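Local coordinates for protein squalene synthase HpnC (Alicyclobacillus acidocaldarius subsp. acidocaldarius, PDB 4HD1) that probably joins two prenyl diphosphates as a helical member of the squalene/phytoene synthase family, with squalene synthesis the likely role, at residues 48-53 with 107-112; 169-174 with 211-216; 198-203 with 207-212; 218-223 with 251-256. All coordinates share one frame; numbering follows the deposited sequence.

In the fold
All four contacts join helices of one all-helical chain. Interaction 1, between helices 41-56 and 104-118, comes first in sequence and lies nearest the centre of the fold, about 9 Å from it. The other three have one member each on helix 207-227, which meets segment 198-203 in interaction 3, helix 152-172 in interaction 2 and helix 236-257 in interaction 4 as it runs from its N-terminus. Interactions 2 and 3 (centres about 10 Å apart) touch through Ile-174 and Ile-200, and interactions 2 and 4 (about 9 Å) through Ile-213 and Ile-256. Helix 207-227 thus joins three contacts into one connected patch, while interaction 1, at least 25 Å away between centres, packs a separate helix pair.

Interaction 1: residues 48-53 with 107-112; sequences YAFCRG and LRLIEA
The ring of Phe-50, on helix 41-56, rests against Leu-109 and Ile-110 of helix 104-118. Its CE2 lies 4.1 Å from Leu-109 CD1, a methyl that sits at the ring edge near the ring plane, while CZ is 4.0 Å from Ile-110 CG1. The ring thus fits against two successive side chains, crossing that of Ile-110 at about a right angle. Cys-51 adds a second point of contact: its SG is 3.9 Å from Leu-109 CD1, so this one methyl touches both the thiol and the ring. The ring's reach follows from its first torsion, which sets CG opposite the backbone N (chi1 170°) and carries CZ out to the partner helix. No hydrogen bond crosses the interface, and all four touching residues are buried. An alanine in place of this phenylalanine is likely to leave a gap beside Leu-109 and Ile-110, with the thiol of Cys-51 the remaining contact between the segments. Around these side chains the two segment axes come within 10.4 Å and run nearly parallel, at -26°. Phe-106 meets the Phe-50 ring edge-to-face, and Tyr-72 of helix 65-81 meets the same ring while its hydroxyl hydrogen-bonds to Phe-50 O. Helix 65-81 also touches Ile-110 through Glu-73, whereas Pro-138 of helix 137-146 packs on Leu-109.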
loop_
_atom_site.group_PDB
_atom_site.type_symbol
_atom_site.label_atom_id
_atom_site.label_comp_id
_atom_site.label_asym_id
_atom_site.label_seq_id
_atom_site.Cartn_x
_atom_site.Cartn_y
_atom_site.Cartn_z
ATOM N N TYR A 48 5.178 8.347 -4.577
ATOM C CA TYR A 48 5.999 7.244 -4.098
ATOM C C TYR A 48 7.180 7.686 -3.241
ATOM O O TYR A 48 7.490 7.014 -2.249
ATOM C CB TYR A 48 6.404 6.313 -5.239
ATOM C CG TYR A 48 5.329 5.290 -5.522
ATOM C CD1 TYR A 48 5.328 4.053 -4.871
ATOM C CD2 TYR A 48 4.282 5.565 -6.406
ATOM C CE1 TYR A 48 4.334 3.114 -5.113
ATOM C CE2 TYR A 48 3.282 4.630 -6.657
ATOM C CZ TYR A 48 3.317 3.408 -6.011
ATOM O OH TYR A 48 2.333 2.477 -6.247
ATOM N N ALA A 49 7.815 8.812 -3.584
ATOM C CA ALA A 49 8.848 9.384 -2.711
ATOM C C ALA A 49 8.249 9.707 -1.345
ATOM O O ALA A 49 8.861 9.428 -0.324
ATOM C CB ALA A 49 9.499 10.620 -3.324
ATOM N N PHE A 50 7.037 10.259 -1.318
ATOM C CA PHE A 50 6.350 10.478 -0.047
ATOM C C PHE A 50 6.196 9.179 0.768
ATOM O O PHE A 50 6.460 9.173 1.969
ATOM C CB PHE A 50 4.990 11.160 -0.250
ATOM C CG PHE A 50 4.145 11.189 0.998
ATOM C CD1 PHE A 50 4.244 12.249 1.901
ATOM C CD2 PHE A 50 3.274 10.141 1.288
ATOM C CE1 PHE A 50 3.480 12.269 3.057
ATOM C CE2 PHE A 50 2.514 10.151 2.445
ATOM C CZ PHE A 50 2.616 11.218 3.330
ATOM N N CYS A 51 5.769 8.095 0.120
ATOM C CA CYS A 51 5.611 6.799 0.799
ATOM C C CYS A 51 6.950 6.233 1.287
ATOM O O CYS A 51 7.021 5.655 2.367
ATOM C CB CYS A 51 4.918 5.775 -0.103
ATOM S SG CYS A 51 3.248 6.234 -0.608
ATOM N N ARG A 52 8.001 6.401 0.482
ATOM C CA ARG A 52 9.350 6.015 0.884
ATOM C C ARG A 52 9.733 6.716 2.191
ATOM O O ARG A 52 10.317 6.101 3.083
ATOM C CB ARG A 52 10.369 6.341 -0.216
ATOM C CG ARG A 52 11.811 6.010 0.157
ATOM C CD ARG A 52 12.803 7.006 -0.426
ATOM N NE ARG A 52 14.102 6.928 0.244
ATOM C CZ ARG A 52 15.193 6.354 -0.262
ATOM N NH1 ARG A 52 15.170 5.799 -1.470
ATOM N NH2 ARG A 52 16.317 6.340 0.444
ATOM N N GLY A 53 9.390 7.998 2.290
ATOM C CA GLY A 53 9.658 8.794 3.487
ATOM C C GLY A 53 9.008 8.209 4.726
ATOM O O GLY A 53 9.618 8.182 5.788
ATOM N N LEU A 107 -2.278 11.602 5.194
ATOM C CA LEU A 107 -2.360 11.477 6.655
ATOM C C LEU A 107 -2.598 10.035 7.110
ATOM O O LEU A 107 -2.175 9.652 8.191
ATOM C CB LEU A 107 -3.459 12.381 7.228
ATOM C CG LEU A 107 -3.321 13.901 7.111
ATOM C CD1 LEU A 107 -4.638 14.576 7.472
ATOM C CD2 LEU A 107 -2.193 14.436 7.979
ATOM N N ARG A 108 -3.275 9.240 6.288
ATOM C CA ARG A 108 -3.536 7.842 6.633
ATOM C C ARG A 108 -2.304 6.962 6.478
ATOM O O ARG A 108 -2.082 6.049 7.274
ATOM C CB ARG A 108 -4.719 7.288 5.846
ATOM C CG ARG A 108 -6.032 7.766 6.419
ATOM C CD ARG A 108 -7.228 7.172 5.710
ATOM N NE ARG A 108 -8.437 7.411 6.491
ATOM C CZ ARG A 108 -9.666 7.101 6.093
ATOM N NH1 ARG A 108 -9.869 6.535 4.909
ATOM N NH2 ARG A 108 -10.699 7.361 6.880
ATOM N N LEU A 109 -1.499 7.254 5.464
ATOM C CA LEU A 109 -0.244 6.540 5.256
ATOM C C LEU A 109 0.732 6.799 6.393
ATOM O O LEU A 109 1.488 5.903 6.777
ATOM C CB LEU A 109 0.382 6.934 3.921
ATOM C CG LEU A 109 -0.314 6.296 2.726
ATOM C CD1 LEU A 109 0.013 7.068 1.457
ATOM C CD2 LEU A 109 0.053 4.818 2.607
ATOM N N ILE A 110 0.705 8.030 6.910
ATOM C CA ILE A 110 1.495 8.431 8.078
ATOM C C ILE A 110 1.001 7.675 9.310
ATOM O O ILE A 110 1.799 7.126 10.069
ATOM C CB ILE A 110 1.448 9.966 8.302
ATOM C CG1 ILE A 110 2.312 10.675 7.251
ATOM C CG2 ILE A 110 1.902 10.340 9.712
ATOM C CD1 ILE A 110 2.178 12.182 7.235
ATOM N N GLU A 111 -0.319 7.641 9.479
ATOM C CA GLU A 111 -0.968 6.919 10.571
ATOM C C GLU A 111 -0.718 5.408 10.507
ATOM O O GLU A 111 -0.624 4.764 11.545
ATOM C CB GLU A 111 -2.473 7.235 10.595
ATOM C CG GLU A 111 -3.302 6.481 11.634
ATOM C CD GLU A 111 -3.083 6.953 13.064
ATOM O OE1 GLU A 111 -2.294 7.902 13.287
ATOM O OE2 GLU A 111 -3.708 6.364 13.975
ATOM N N ALA A 112 -0.590 4.856 9.299
ATOM C CA ALA A 112 -0.309 3.426 9.121
ATOM C C ALA A 112 0.953 3.003 9.868
ATOM O O ALA A 112 0.997 1.932 10.471
ATOM C CB ALA A 112 -0.187 3.078 7.647
#

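Interaction 2: residues 169-174 with 211-216; sequences NHMQDI and RCIALE
Met-171 and Glu-216 meet because both side chains are bent: Met-171 at chi2 (-52°) and again at chi3, and Glu-216 at chi2 (-50°). In both residues the first torsion places CG beside the backbone N. The result is an oblique crossing in which the selenium of Met-171, a selenomethionine, lies against the aliphatic base of the glutamate. Its SE atom is 3.8 Å from Glu-216 CB and equally far from Glu-216 CG, while Met-171 CG stands 4.1 Å from Glu-216 CB. Ile-213, one turn earlier on helix 207-227, makes a looser contact, with its CD1 4.4 Å from Met-171 SE. Backbone spacing is close here, the CA atoms of Met-171 and Ile-213 being 7.0 Å apart. Ile-256 of helix 236-257 touches both of these residues. Met-171 lies near the end of helix 152-172, two residues before the sequence DIDRD that begins at Asp-173; it matches the second aspartate-rich motif of this family, which in relatives serves magnesium and diphosphate binding. Chemically the contact is apolar although it includes an acid. The carboxylate of Glu-216 leads away from the selenium to a salt bridge with Arg-219, which also pairs with Asp-189. Arg-219 would probably offset the repulsion between Glu-216 and Asp-189, and with the carboxylate so engaged the CB and CG of Glu-216 are what meets the selenium.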
loop_
_atom_site.group_PDB
_atom_site.type_symbol
_atom_site.label_atom_id
_atom_site.label_comp_id
_atom_site.label_asym_id
_atom_site.label_seq_id
_atom_site.Cartn_x
_atom_site.Cartn_y
_atom_site.Cartn_z
ATOM N N ASN A 169 -0.348 -10.553 0.148
ATOM C CA ASN A 169 1.048 -10.377 0.546
ATOM C C ASN A 169 1.344 -10.792 1.983
ATOM O O ASN A 169 2.365 -11.430 2.236
ATOM C CB ASN A 169 1.514 -8.948 0.288
ATOM C CG ASN A 169 1.832 -8.709 -1.163
ATOM O OD1 ASN A 169 2.767 -9.293 -1.703
ATOM N ND2 ASN A 169 1.044 -7.868 -1.810
ATOM N N HIS A 170 0.456 -10.440 2.912
ATOM C CA HIS A 170 0.572 -10.910 4.293
ATOM C C HIS A 170 0.636 -12.413 4.355
ATOM O O HIS A 170 1.480 -12.979 5.056
ATOM C CB HIS A 170 -0.592 -10.419 5.148
ATOM C CG HIS A 170 -0.462 -8.987 5.611
ATOM N ND1 HIS A 170 0.721 -8.432 5.948
ATOM C CD2 HIS A 170 -1.431 -8.002 5.818
ATOM C CE1 HIS A 170 0.524 -7.153 6.329
ATOM N NE2 HIS A 170 -0.795 -6.894 6.251
HETATM N N MSE A 171 -0.244 -13.072 3.607
HETATM C CA MSE A 171 -0.360 -14.529 3.666
HETATM C C MSE A 171 0.867 -15.255 3.116
HETATM O O MSE A 171 1.308 -16.245 3.693
HETATM C CB MSE A 171 -1.646 -15.013 2.994
HETATM C CG MSE A 171 -2.932 -14.520 3.661
HETATM SE SE MSE A 171 -3.043 -14.850 5.592
HETATM C CE MSE A 171 -2.466 -13.120 6.302
ATOM N N GLN A 172 1.431 -14.758 2.020
ATOM C CA GLN A 172 2.663 -15.344 1.498
ATOM C C GLN A 172 3.899 -14.971 2.333
ATOM O O GLN A 172 4.980 -15.511 2.106
ATOM C CB GLN A 172 2.872 -14.984 0.023
ATOM C CG GLN A 172 3.376 -13.570 -0.217
ATOM C CD GLN A 172 4.049 -13.395 -1.570
ATOM O OE1 GLN A 172 4.200 -14.344 -2.342
ATOM N NE2 GLN A 172 4.465 -12.169 -1.860
ATOM N N ASP A 173 3.731 -14.064 3.297
ATOM C CA ASP A 173 4.857 -13.556 4.092
ATOM C C ASP A 173 4.768 -13.848 5.593
ATOM O O ASP A 173 5.353 -13.124 6.393
ATOM C CB ASP A 173 5.028 -12.043 3.884
ATOM C CG ASP A 173 5.562 -11.683 2.503
ATOM O OD1 ASP A 173 6.090 -12.565 1.791
ATOM O OD2 ASP A 173 5.459 -10.495 2.133
ATOM N N ILE A 174 4.050 -14.902 5.972
ATOM C CA ILE A 174 3.923 -15.284 7.383
ATOM C C ILE A 174 5.302 -15.479 8.030
ATOM O O ILE A 174 5.551 -14.986 9.134
ATOM C CB ILE A 174 3.065 -16.565 7.571
ATOM C CG1 ILE A 174 1.706 -16.459 6.862
ATOM C CG2 ILE A 174 2.867 -16.881 9.046
ATOM C CD1 ILE A 174 0.786 -15.375 7.383
ATOM N N ARG A 211 -6.596 -24.341 7.144
ATOM C CA ARG A 211 -7.976 -23.895 6.943
ATOM C C ARG A 211 -8.147 -22.399 7.188
ATOM O O ARG A 211 -8.961 -21.751 6.532
ATOM C CB ARG A 211 -8.942 -24.682 7.828
ATOM C CG ARG A 211 -9.294 -26.054 7.285
ATOM C CD ARG A 211 -10.348 -26.744 8.134
ATOM N NE ARG A 211 -10.715 -28.042 7.572
ATOM C CZ ARG A 211 -10.104 -29.192 7.850
ATOM N NH1 ARG A 211 -9.082 -29.229 8.700
ATOM N NH2 ARG A 211 -10.518 -30.313 7.277
ATOM N N CYS A 212 -7.380 -21.857 8.130
ATOM C CA CYS A 212 -7.405 -20.423 8.404
ATOM C C CYS A 212 -6.806 -19.602 7.259
ATOM O O CYS A 212 -7.375 -18.583 6.858
ATOM C CB CYS A 212 -6.677 -20.105 9.704
ATOM S SG CYS A 212 -6.587 -18.333 10.029
ATOM N N ILE A 213 -5.655 -20.046 6.753
ATOM C CA ILE A 213 -5.024 -19.446 5.580
ATOM C C ILE A 213 -6.005 -19.477 4.402
ATOM O O ILE A 213 -6.189 -18.467 3.718
ATOM C CB ILE A 213 -3.705 -20.168 5.196
ATOM C CG1 ILE A 213 -2.744 -20.283 6.394
ATOM C CG2 ILE A 213 -3.033 -19.486 4.009
ATOM C CD1 ILE A 213 -2.081 -18.998 6.855
ATOM N N ALA A 214 -6.648 -20.628 4.194
ATOM C CA ALA A 214 -7.658 -20.788 3.143
ATOM C C ALA A 214 -8.794 -19.780 3.269
ATOM O O ALA A 214 -9.217 -19.206 2.273
ATOM C CB ALA A 214 -8.197 -22.213 3.117
ATOM N N LEU A 215 -9.271 -19.555 4.492
ATOM C CA LEU A 215 -10.315 -18.561 4.732
ATOM C C LEU A 215 -9.883 -17.153 4.305
ATOM O O LEU A 215 -10.673 -16.411 3.715
ATOM C CB LEU A 215 -10.740 -18.557 6.202
ATOM C CG LEU A 215 -11.865 -17.579 6.564
ATOM C CD1 LEU A 215 -13.178 -17.973 5.896
ATOM C CD2 LEU A 215 -12.037 -17.463 8.071
ATOM N N GLU A 216 -8.635 -16.797 4.605
ATOM C CA GLU A 216 -8.092 -15.486 4.230
ATOM C C GLU A 216 -7.951 -15.354 2.716
ATOM O O GLU A 216 -8.316 -14.328 2.137
ATOM C CB GLU A 216 -6.741 -15.211 4.913
ATOM C CG GLU A 216 -6.688 -15.462 6.419
ATOM C CD GLU A 216 -7.816 -14.804 7.207
ATOM O OE1 GLU A 216 -8.584 -13.990 6.652
ATOM O OE2 GLU A 216 -7.935 -15.107 8.407
#

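Interaction 3: residues 198-203 with 207-212; sequences DDIRAR and DGVRRC
Asp-199 and Val-209 lie across a short connection between two helices, their CA atoms 7.4 Å apart, the nearest such pair between the segments. The branched end of Val-209 carries the packing, with one methyl for each partner. Its CG2 comes within 3.6 Å of Asp-199 CB, and its CG1 lies 4.2 Å from Ile-200 CD1. The first torsion of the valine (chi1 167°, CG1 opposite the backbone N) points CG1 at Ile-200 and leaves CG2 for Asp-199; the side chains of Ile-200 and Val-209 cross obliquely. Asp-199 offers its methylene to the valine, while its carboxylate is engaged by other partners: OD2 accepts a hydrogen bond from Thr-196 N, and OD1 forms a salt bridge with Arg-204. Helix 197-201 ends in a Schellman motif, after which the chain turns into helix 207-227. Arg-203, at positive phi (45°), is the C-prime residue of the motif; the 3.0 Å bond from Arg-203 N to Ile-200 O is joined by one from Arg-204 N to Asp-199 O. In the second helix Val-209 N hydrogen-bonds to Thr-206 OG1 and Arg-210 NE to Ala-205 O. Ile-200 also packs on Ile-174 of helix 174-179 and on Leu-190 of helix 187-191, and Arg-203 reaches Asp-175 in a salt bridge.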
loop_
_atom_site.group_PDB
_atom_site.type_symbol
_atom_site.label_atom_id
_atom_site.label_comp_id
_atom_site.label_asym_id
_atom_site.label_seq_id
_atom_site.Cartn_x
_atom_site.Cartn_y
_atom_site.Cartn_z
ATOM N N ASP A 198 0.264 -19.687 18.686
ATOM C CA ASP A 198 1.398 -20.553 19.026
ATOM C C ASP A 198 1.800 -21.476 17.879
ATOM O O ASP A 198 2.987 -21.736 17.678
ATOM C CB ASP A 198 1.107 -21.376 20.288
ATOM C CG ASP A 198 1.666 -20.735 21.550
ATOM O OD1 ASP A 198 1.237 -21.133 22.656
ATOM O OD2 ASP A 198 2.536 -19.843 21.447
ATOM N N ASP A 199 0.808 -21.966 17.134
ATOM C CA ASP A 199 1.054 -22.767 15.936
ATOM C C ASP A 199 1.896 -21.991 14.925
ATOM O O ASP A 199 2.835 -22.536 14.340
ATOM C CB ASP A 199 -0.266 -23.198 15.288
ATOM C CG ASP A 199 -1.024 -24.226 16.111
ATOM O OD1 ASP A 199 -0.391 -25.183 16.616
ATOM O OD2 ASP A 199 -2.263 -24.084 16.232
ATOM N N ILE A 200 1.550 -20.716 14.736
ATOM C CA ILE A 200 2.255 -19.828 13.812
ATOM C C ILE A 200 3.684 -19.583 14.300
ATOM O O ILE A 200 4.633 -19.638 13.514
ATOM C CB ILE A 200 1.502 -18.478 13.622
ATOM C CG1 ILE A 200 0.066 -18.695 13.107
ATOM C CG2 ILE A 200 2.282 -17.524 12.724
ATOM C CD1 ILE A 200 -0.050 -19.396 11.763
ATOM N N ARG A 201 3.825 -19.321 15.598
ATOM C CA ARG A 201 5.135 -19.106 16.214
ATOM C C ARG A 201 6.017 -20.356 16.082
ATOM O O ARG A 201 7.203 -20.256 15.753
ATOM C CB ARG A 201 4.988 -18.669 17.688
ATOM C CG ARG A 201 4.289 -17.316 17.864
ATOM C CD ARG A 201 4.230 -16.880 19.329
ATOM N NE ARG A 201 3.582 -15.566 19.467
ATOM C CZ ARG A 201 2.338 -15.363 19.916
ATOM N NH1 ARG A 201 1.586 -16.393 20.309
ATOM N NH2 ARG A 201 1.854 -14.121 19.989
ATOM N N ALA A 202 5.421 -21.528 16.313
ATOM C CA ALA A 202 6.121 -22.811 16.176
ATOM C C ALA A 202 6.095 -23.335 14.733
ATOM O O ALA A 202 6.348 -24.518 14.489
ATOM C CB ALA A 202 5.533 -23.841 17.134
ATOM N N ARG A 203 5.783 -22.443 13.791
ATOM C CA ARG A 203 5.811 -22.730 12.346
ATOM C C ARG A 203 5.171 -24.072 11.961
ATOM O O ARG A 203 5.655 -24.772 11.046
ATOM C CB ARG A 203 7.247 -22.612 11.800
ATOM C CG ARG A 203 7.881 -21.242 12.061
ATOM C CD ARG A 203 9.352 -21.169 11.671
ATOM N NE ARG A 203 9.540 -20.990 10.232
ATOM C CZ ARG A 203 9.958 -21.942 9.403
ATOM N NH1 ARG A 203 10.245 -23.154 9.862
ATOM N NH2 ARG A 203 10.099 -21.682 8.114
ATOM N N ASP A 207 -3.850 -28.628 10.441
ATOM C CA ASP A 207 -5.079 -28.536 9.653
ATOM C C ASP A 207 -5.852 -27.250 9.936
ATOM O O ASP A 207 -6.449 -26.674 9.029
ATOM C CB ASP A 207 -5.971 -29.762 9.885
ATOM C CG ASP A 207 -5.664 -30.902 8.925
ATOM O OD1 ASP A 207 -5.122 -30.643 7.829
ATOM O OD2 ASP A 207 -5.976 -32.063 9.260
ATOM N N GLY A 208 -5.828 -26.807 11.192
ATOM C CA GLY A 208 -6.451 -25.547 11.590
ATOM C C GLY A 208 -5.784 -24.358 10.924
ATOM O O GLY A 208 -6.461 -23.477 10.385
ATOM N N VAL A 209 -4.452 -24.348 10.963
ATOM C CA VAL A 209 -3.643 -23.323 10.304
ATOM C C VAL A 209 -3.971 -23.242 8.812
ATOM O O VAL A 209 -4.257 -22.162 8.300
ATOM C CB VAL A 209 -2.129 -23.568 10.517
ATOM C CG1 VAL A 209 -1.286 -22.710 9.580
ATOM C CG2 VAL A 209 -1.745 -23.293 11.963
ATOM N N ARG A 210 -3.950 -24.391 8.137
ATOM C CA ARG A 210 -4.205 -24.471 6.696
ATOM C C ARG A 210 -5.610 -24.000 6.315
ATOM O O ARG A 210 -5.786 -23.332 5.294
ATOM C CB ARG A 210 -3.947 -25.889 6.181
ATOM C CG ARG A 210 -2.473 -26.262 6.129
ATOM C CD ARG A 210 -2.284 -27.754 5.913
ATOM N NE ARG A 210 -0.871 -28.135 5.931
ATOM C CZ ARG A 210 -0.110 -28.289 4.847
ATOM N NH1 ARG A 210 -0.615 -28.102 3.633
ATOM N NH2 ARG A 210 1.164 -28.636 4.976
ATOM N N ARG A 211 -6.596 -24.341 7.144
ATOM C CA ARG A 211 -7.976 -23.895 6.943
ATOM C C ARG A 211 -8.147 -22.399 7.188
ATOM O O ARG A 211 -8.961 -21.751 6.532
ATOM C CB ARG A 211 -8.942 -24.682 7.828
ATOM C CG ARG A 211 -9.294 -26.054 7.285
ATOM C CD ARG A 211 -10.348 -26.744 8.134
ATOM N NE ARG A 211 -10.715 -28.042 7.572
ATOM C CZ ARG A 211 -10.104 -29.192 7.850
ATOM N NH1 ARG A 211 -9.082 -29.229 8.700
ATOM N NH2 ARG A 211 -10.518 -30.313 7.277
ATOM N N CYS A 212 -7.380 -21.857 8.130
ATOM C CA CYS A 212 -7.405 -20.423 8.404
ATOM C C CYS A 212 -6.806 -19.602 7.259
ATOM O O CYS A 212 -7.375 -18.583 6.858
ATOM C CB CYS A 212 -6.677 -20.105 9.704
ATOM S SG CYS A 212 -6.587 -18.333 10.029
#

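Interaction 4: residues 218-223 with 251-256; sequences DRAQAL and AILAAI
Leu-253 projects from helix 236-257 onto two consecutive residues of helix 207-227, Ala-220 and Gln-221, and divides its two methyls between them. CD2 meets Ala-220 CB at 4.1 Å, and CD1 lies 3.9 Å from Gln-221 CB. With CD1 anti to CA (chi2 -179°), CD1 reaches Gln-221 and CD2 lies against Ala-220. Gln-221 starts with CG opposite the backbone N (chi1 -171°) and then bends at chi2 (61°), which swings the amide across so that its oxygen lies beside the leucine. As a consequence Gln-221 OE1 comes to 3.4 Å from Leu-253 CD1, a packing contact and not a hydrogen bond, while Gln-221 N is 3.7 Å from the same methyl. The amide has polar partners beyond the leucine: OE1 accepts a hydrogen bond from Arg-257, and NE2 donates to both Asp-225 and Glu-250. These bonds at both ends of the amide would limit its rotation and keep the oxygen against the methyl. The contact ties the C-terminal half of helix 207-227 to helix 236-257. Leu-253 also touches Val-217 and Phe-224 on helix 207-227, and meets helix 152-172 at Ala-168, placing it among three helices.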
loop_
_atom_site.group_PDB
_atom_site.type_symbol
_atom_site.label_atom_id
_atom_site.label_comp_id
_atom_site.label_asym_id
_atom_site.label_seq_id
_atom_site.Cartn_x
_atom_site.Cartn_y
_atom_site.Cartn_z
ATOM N N ASP A 218 -9.676 -16.913 0.421
ATOM C CA ASP A 218 -11.036 -16.741 -0.101
ATOM C C ASP A 218 -11.537 -15.307 0.051
ATOM O O ASP A 218 -12.141 -14.761 -0.872
ATOM C CB ASP A 218 -12.023 -17.692 0.596
ATOM C CG ASP A 218 -11.744 -19.165 0.311
ATOM O OD1 ASP A 218 -10.792 -19.486 -0.433
ATOM O OD2 ASP A 218 -12.496 -20.010 0.846
ATOM N N ARG A 219 -11.294 -14.711 1.220
ATOM C CA ARG A 219 -11.699 -13.332 1.497
ATOM C C ARG A 219 -11.057 -12.361 0.508
ATOM O O ARG A 219 -11.718 -11.446 -0.003
ATOM C CB ARG A 219 -11.309 -12.931 2.918
ATOM C CG ARG A 219 -12.197 -13.493 4.014
ATOM C CD ARG A 219 -11.891 -12.784 5.321
ATOM N NE ARG A 219 -12.795 -13.157 6.407
ATOM C CZ ARG A 219 -12.414 -13.759 7.530
ATOM N NH1 ARG A 219 -11.140 -14.066 7.731
ATOM N NH2 ARG A 219 -13.312 -14.055 8.458
ATOM N N ALA A 220 -9.767 -12.583 0.246
ATOM C CA ALA A 220 -8.979 -11.745 -0.655
ATOM C C ALA A 220 -9.409 -11.942 -2.108
ATOM O O ALA A 220 -9.501 -10.976 -2.871
ATOM C CB ALA A 220 -7.485 -12.014 -0.481
ATOM N N GLN A 221 -9.689 -13.190 -2.479
ATOM C CA GLN A 221 -10.205 -13.491 -3.811
ATOM C C GLN A 221 -11.543 -12.783 -4.063
ATOM O O GLN A 221 -11.760 -12.229 -5.139
ATOM C CB GLN A 221 -10.321 -15.005 -4.022
ATOM C CG GLN A 221 -10.641 -15.419 -5.455
ATOM C CD GLN A 221 -9.573 -14.993 -6.451
ATOM O OE1 GLN A 221 -8.430 -15.473 -6.409
ATOM N NE2 GLN A 221 -9.943 -14.093 -7.359
ATOM N N ALA A 222 -12.418 -12.785 -3.058
ATOM C CA ALA A 222 -13.708 -12.096 -3.143
ATOM C C ALA A 222 -13.512 -10.591 -3.289
ATOM O O ALA A 222 -14.257 -9.927 -4.018
ATOM C CB ALA A 222 -14.567 -12.408 -1.925
ATOM N N LEU A 223 -12.502 -10.059 -2.606
ATOM C CA LEU A 223 -12.157 -8.643 -2.734
ATOM C C LEU A 223 -11.601 -8.285 -4.120
ATOM O O LEU A 223 -11.974 -7.258 -4.694
ATOM C CB LEU A 223 -11.221 -8.196 -1.604
ATOM C CG LEU A 223 -11.896 -8.103 -0.223
ATOM C CD1 LEU A 223 -10.854 -7.987 0.884
ATOM C CD2 LEU A 223 -12.922 -6.967 -0.157
ATOM N N ALA A 251 -2.271 -14.332 -8.613
ATOM C CA ALA A 251 -1.210 -15.328 -8.757
ATOM C C ALA A 251 -0.567 -15.670 -7.419
ATOM O O ALA A 251 -0.103 -16.793 -7.225
ATOM C CB ALA A 251 -0.163 -14.864 -9.754
ATOM N N ILE A 252 -0.544 -14.710 -6.496
ATOM C CA ILE A 252 -0.031 -14.972 -5.145
ATOM C C ILE A 252 -0.957 -15.953 -4.426
ATOM O O ILE A 252 -0.492 -16.915 -3.808
ATOM C CB ILE A 252 0.177 -13.675 -4.326
ATOM C CG1 ILE A 252 1.376 -12.890 -4.878
ATOM C CG2 ILE A 252 0.388 -13.989 -2.843
ATOM C CD1 ILE A 252 1.531 -11.482 -4.331
ATOM N N LEU A 253 -2.264 -15.717 -4.532
ATOM C CA LEU A 253 -3.268 -16.611 -3.953
ATOM C C LEU A 253 -3.170 -18.014 -4.545
ATOM O O LEU A 253 -3.246 -19.006 -3.821
ATOM C CB LEU A 253 -4.681 -16.057 -4.160
ATOM C CG LEU A 253 -5.028 -14.694 -3.550
ATOM C CD1 LEU A 253 -6.482 -14.348 -3.841
ATOM C CD2 LEU A 253 -4.740 -14.635 -2.053
ATOM N N ALA A 254 -2.986 -18.077 -5.862
ATOM C CA ALA A 254 -2.903 -19.342 -6.586
ATOM C C ALA A 254 -1.705 -20.182 -6.150
ATOM O O ALA A 254 -1.809 -21.399 -6.052
ATOM C CB ALA A 254 -2.879 -19.094 -8.091
ATOM N N ALA A 255 -0.578 -19.531 -5.874
ATOM C CA ALA A 255 0.611 -20.226 -5.372
ATOM C C ALA A 255 0.414 -20.751 -3.947
ATOM O O ALA A 255 0.948 -21.806 -3.594
ATOM C CB ALA A 255 1.835 -19.325 -5.445
ATOM N N ILE A 256 -0.345 -20.012 -3.137
ATOM C CA ILE A 256 -0.679 -20.429 -1.771
ATOM C C ILE A 256 -1.565 -21.675 -1.805
ATOM O O ILE A 256 -1.323 -22.639 -1.073
ATOM C CB ILE A 256 -1.345 -19.282 -0.967
ATOM C CG1 ILE A 256 -0.318 -18.184 -0.658
ATOM C CG2 ILE A 256 -1.963 -19.799 0.331
ATOM C CD1 ILE A 256 -0.922 -16.853 -0.262
#